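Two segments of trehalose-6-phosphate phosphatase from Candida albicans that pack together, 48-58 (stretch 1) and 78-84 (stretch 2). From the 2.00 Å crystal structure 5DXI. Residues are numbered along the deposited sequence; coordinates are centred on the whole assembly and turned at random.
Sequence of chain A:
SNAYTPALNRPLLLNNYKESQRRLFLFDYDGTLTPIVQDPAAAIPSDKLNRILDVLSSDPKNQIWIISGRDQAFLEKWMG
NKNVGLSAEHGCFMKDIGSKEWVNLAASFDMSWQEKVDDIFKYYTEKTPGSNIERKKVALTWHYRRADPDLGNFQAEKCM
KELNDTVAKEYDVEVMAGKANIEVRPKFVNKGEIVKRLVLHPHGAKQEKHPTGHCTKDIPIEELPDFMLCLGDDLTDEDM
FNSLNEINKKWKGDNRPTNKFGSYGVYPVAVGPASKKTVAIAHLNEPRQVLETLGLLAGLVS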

# COMPACT_ATOMS: atom_id res chain seq x y z
N LYS A 48 -2.79 -18.19 8.25
CA LYS A 48 -3.93 -17.99 7.34
C LYS A 48 -3.53 -17.15 6.13
O LYS A 48 -3.83 -17.49 4.98
N LEU A 49 -2.82 -16.05 6.38
CA LEU A 49 -2.30 -15.22 5.29
C LEU A 49 -1.38 -16.03 4.38
O LEU A 49 -1.49 -15.98 3.14
N ASN A 50 -0.47 -16.79 4.99
CA ASN A 50 0.45 -17.59 4.20
C ASN A 50 -0.28 -18.60 3.35
O ASN A 50 0.10 -18.82 2.21
N ARG A 51 -1.34 -19.19 3.88
CA ARG A 51 -2.08 -20.19 3.10
C ARG A 51 -2.82 -19.52 1.94
O ARG A 51 -2.84 -20.01 0.80
N ILE A 52 -3.40 -18.36 2.23
CA ILE A 52 -4.07 -17.58 1.21
C ILE A 52 -3.10 -17.24 0.08
O ILE A 52 -3.39 -17.50 -1.10
N LEU A 53 -1.93 -16.74 0.43
CA LEU A 53 -0.95 -16.33 -0.57
C LEU A 53 -0.48 -17.52 -1.39
O LEU A 53 -0.32 -17.41 -2.60
N ASP A 54 -0.23 -18.65 -0.73
CA ASP A 54 0.19 -19.85 -1.45
C ASP A 54 -0.86 -20.29 -2.47
O ASP A 54 -0.55 -20.47 -3.65
N VAL A 55 -2.10 -20.42 -2.03
CA VAL A 55 -3.17 -20.86 -2.92
C VAL A 55 -3.40 -19.86 -4.05
O VAL A 55 -3.52 -20.23 -5.22
N LEU A 56 -3.45 -18.58 -3.69
CA LEU A 56 -3.68 -17.56 -4.71
C LEU A 56 -2.53 -17.48 -5.71
O LEU A 56 -2.75 -17.43 -6.92
N SER A 57 -1.29 -17.52 -5.21
CA SER A 57 -0.14 -17.40 -6.10
C SER A 57 0.05 -18.64 -6.97
O SER A 57 0.72 -18.58 -8.01
N SER A 58 -0.56 -19.76 -6.58
CA SER A 58 -0.38 -21.01 -7.31
C SER A 58 -1.15 -21.03 -8.62
O SER A 58 -0.78 -21.73 -9.56
N TRP A 78 9.83 -11.61 5.53
CA TRP A 78 8.52 -12.19 5.77
C TRP A 78 7.71 -12.52 4.53
O TRP A 78 6.73 -13.25 4.63
N MET A 79 8.12 -12.02 3.36
CA MET A 79 7.40 -12.29 2.11
C MET A 79 8.29 -12.81 1.00
O MET A 79 7.79 -13.16 -0.08
N GLY A 80 9.60 -12.87 1.25
CA GLY A 80 10.58 -13.17 0.21
C GLY A 80 10.53 -14.53 -0.47
O GLY A 80 10.82 -14.65 -1.67
N ASN A 81 10.17 -15.56 0.28
CA ASN A 81 10.10 -16.90 -0.27
C ASN A 81 8.69 -17.22 -0.75
O ASN A 81 8.39 -18.34 -1.15
N LYS A 82 7.81 -16.24 -0.68
CA LYS A 82 6.46 -16.47 -1.16
C LYS A 82 6.43 -16.00 -2.60
O LYS A 82 7.26 -15.20 -3.01
N ASN A 83 5.46 -16.47 -3.36
CA ASN A 83 5.50 -16.22 -4.78
C ASN A 83 4.80 -14.90 -5.11
O ASN A 83 3.81 -14.89 -5.83
N VAL A 84 5.33 -13.80 -4.58
CA VAL A 84 4.69 -12.48 -4.72
C VAL A 84 5.69 -11.38 -5.05
O VAL A 84 6.88 -11.47 -4.71

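The contact is small, 325 Å² summed over both sides, and it is made by one face of a helix against a turn and the loop that follows it. In stretch 1 the spacing of the contacting residues is helical: Leu-49, Asn-50, Leu-53 and Ser-57 lose area to the other stretch, whereas Lys-48, Arg-51, Ile-52, Val-55 and Leu-56 lie out of its reach. The backbones come nearest at Ser-57 and Asn-83, whose CA atoms are 5.9 Å apart.

Leu-53 points toward stretch 2 and takes chi1 m with chi2 t (-65° and 177°), a common leucine rotamer in helices. This places its CD1 3.7 Å from Met-79 SD and 3.9 Å from Lys-82 CD, so a single methyl meets both the thioether and the aliphatic part of the lysine. Leu-49, one turn earlier, starts sideways; chi1 t and chi2 p (170° and 60°) bring its end nearer, with CD2 3.9 Å from Met-79 CE.

Met-79 reaches this apolar patch by a bent path. Its CA-to-CB bond is also sideways, but chi1 and chi2 are both m (-67° and -74°), and chi3, at 150°, falls in the t range. The result is that Met-79 SD and CE both lie against Leu-53 CD1, at 3.7 and 4.0 Å, and CE also reaches Leu-49 CD2 at 3.9 Å, both leucines being met by the end of one flexible side chain.

Lys-82 closes the type I turn that begins at Met-79, and its backbone N donates to Met-79 O at 3.1 Å. The turn leaves its CA-to-CB bond directed toward the helix. The side chain is not fully extended: chi1 is m (-56°), chi2 is t (-164°), chi3 lies between wells at -127°, and chi4 is m (-75°). Chi1 and chi2 set CD against Leu-53 CD1, and the chi3 and chi4 turns then carry NZ to its polar partners. Lys-82 NZ donates to Asn-50 OD1 at 2.8 Å, the one hydrogen bond across the stretches, and makes a weak bond to Trp-78 O at 3.0 Å. The off-rotamer chi3 thus accompanies an ammonium group held between a helix side chain and a backbone carbonyl of its own stretch. Asn-50 begins sideways, and chi1 m (-73°) with chi2 at -24° presents its OD1 to the lysine.

At the other end of the patch, Ser-57 points toward stretch 2 with chi1 p (65°). Its OG donates to Leu-53 O at 2.7 Å, the carbonyl that also accepts Ser-57 N at 2.8 Å, so the hydroxyl proton is used within the helix. No hydrogen bond joins Ser-57 to Asn-83, and their contact is one of packing: Ser-57 CB lies 3.5 Å from Asn-83 O, and Ser-57 OG lies 3.6 Å from Asn-83 CB. Asn-83 has chi1 t (-164°) and chi2 42°, and its amide forms no hydrogen bond to the helix. Val-84, chi1 m (-58°), has its CA-to-CB bond toward the helix, but its nearest approach, Val-84 CG1 to Leu-53 CD2, is 4.6 Å.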

# COMPACT_ATOMS: atom_id res chain seq x y z
CB LYS A 48 -5.10 -17.34 8.06
CG LYS A 48 -6.33 -17.17 7.17
CD LYS A 48 -7.52 -16.65 7.94
CE LYS A 48 -8.81 -16.82 7.15
NZ LYS A 48 -9.97 -16.23 7.89
CB LEU A 49 -1.57 -14.00 5.84
CG LEU A 49 -0.77 -13.15 4.84
CD1 LEU A 49 -1.67 -12.59 3.72
CD2 LEU A 49 -0.05 -12.02 5.55
CB ASN A 50 1.47 -18.29 5.10
CG ASN A 50 2.48 -17.33 5.66
OD1 ASN A 50 2.72 -16.27 5.07
ND2 ASN A 50 3.09 -17.67 6.80
CB ARG A 51 -3.07 -20.95 3.99
CG ARG A 51 -3.75 -22.14 3.31
CD ARG A 51 -4.45 -23.04 4.34
NE ARG A 51 -4.68 -22.36 5.62
CZ ARG A 51 -5.88 -22.00 6.08
NH1 ARG A 51 -6.97 -22.25 5.36
NH2 ARG A 51 -5.99 -21.38 7.25
CB ILE A 52 -4.65 -16.28 1.81
CG1 ILE A 52 -5.84 -16.62 2.70
CG2 ILE A 52 -5.05 -15.31 0.70
CD1 ILE A 52 -6.34 -15.46 3.57
CB LEU A 53 0.23 -15.60 0.09
CG LEU A 53 -0.09 -14.27 0.77
CD1 LEU A 53 1.15 -13.68 1.44
CD2 LEU A 53 -0.72 -13.25 -0.21
CB ASP A 54 0.50 -21.00 -0.49
CG ASP A 54 1.12 -22.20 -1.19
OD1 ASP A 54 1.90 -21.99 -2.15
OD2 ASP A 54 0.84 -23.34 -0.77
CB VAL A 55 -4.50 -21.07 -2.18
CG1 VAL A 55 -5.59 -21.45 -3.17
CG2 VAL A 55 -4.34 -22.14 -1.12
CB LEU A 56 -3.92 -16.21 -4.05
CG LEU A 56 -5.26 -16.07 -3.31
CD1 LEU A 56 -5.44 -14.64 -2.84
CD2 LEU A 56 -6.43 -16.51 -4.17
CB SER A 57 1.15 -17.13 -5.32
OG SER A 57 1.50 -18.23 -4.48
CB SER A 58 -0.82 -22.19 -6.45
OG SER A 58 0.05 -22.32 -5.33
CB TRP A 78 7.72 -11.27 6.69
CG TRP A 78 8.32 -11.18 8.04
CD1 TRP A 78 8.89 -10.08 8.61
CD2 TRP A 78 8.43 -12.23 9.01
NE1 TRP A 78 9.33 -10.38 9.88
CE2 TRP A 78 9.06 -11.69 10.15
CE3 TRP A 78 8.04 -13.58 9.02
CZ2 TRP A 78 9.33 -12.46 11.29
CZ3 TRP A 78 8.30 -14.33 10.16
CH2 TRP A 78 8.94 -13.76 11.28
CB MET A 79 6.69 -11.01 1.62
CG MET A 79 5.58 -10.59 2.53
SD MET A 79 4.19 -11.71 2.31
CE MET A 79 3.50 -11.64 3.94
CB ASN A 81 10.55 -17.93 0.76
CG ASN A 81 9.74 -17.84 2.04
OD1 ASN A 81 8.77 -17.09 2.11
ND2 ASN A 81 10.13 -18.62 3.04
CB LYS A 82 5.45 -15.76 -0.26
CG LYS A 82 5.60 -16.19 1.19
CD LYS A 82 4.39 -15.80 2.00
CE LYS A 82 4.79 -15.03 3.23
NZ LYS A 82 5.39 -15.88 4.30
CB ASN A 83 4.84 -17.39 -5.52
CG ASN A 83 5.18 -17.41 -6.99
OD1 ASN A 83 6.32 -17.17 -7.38
ND2 ASN A 83 4.17 -17.68 -7.82
CB VAL A 84 3.92 -12.07 -3.44
CG1 VAL A 84 2.87 -13.09 -3.09
CG2 VAL A 84 4.87 -11.86 -2.27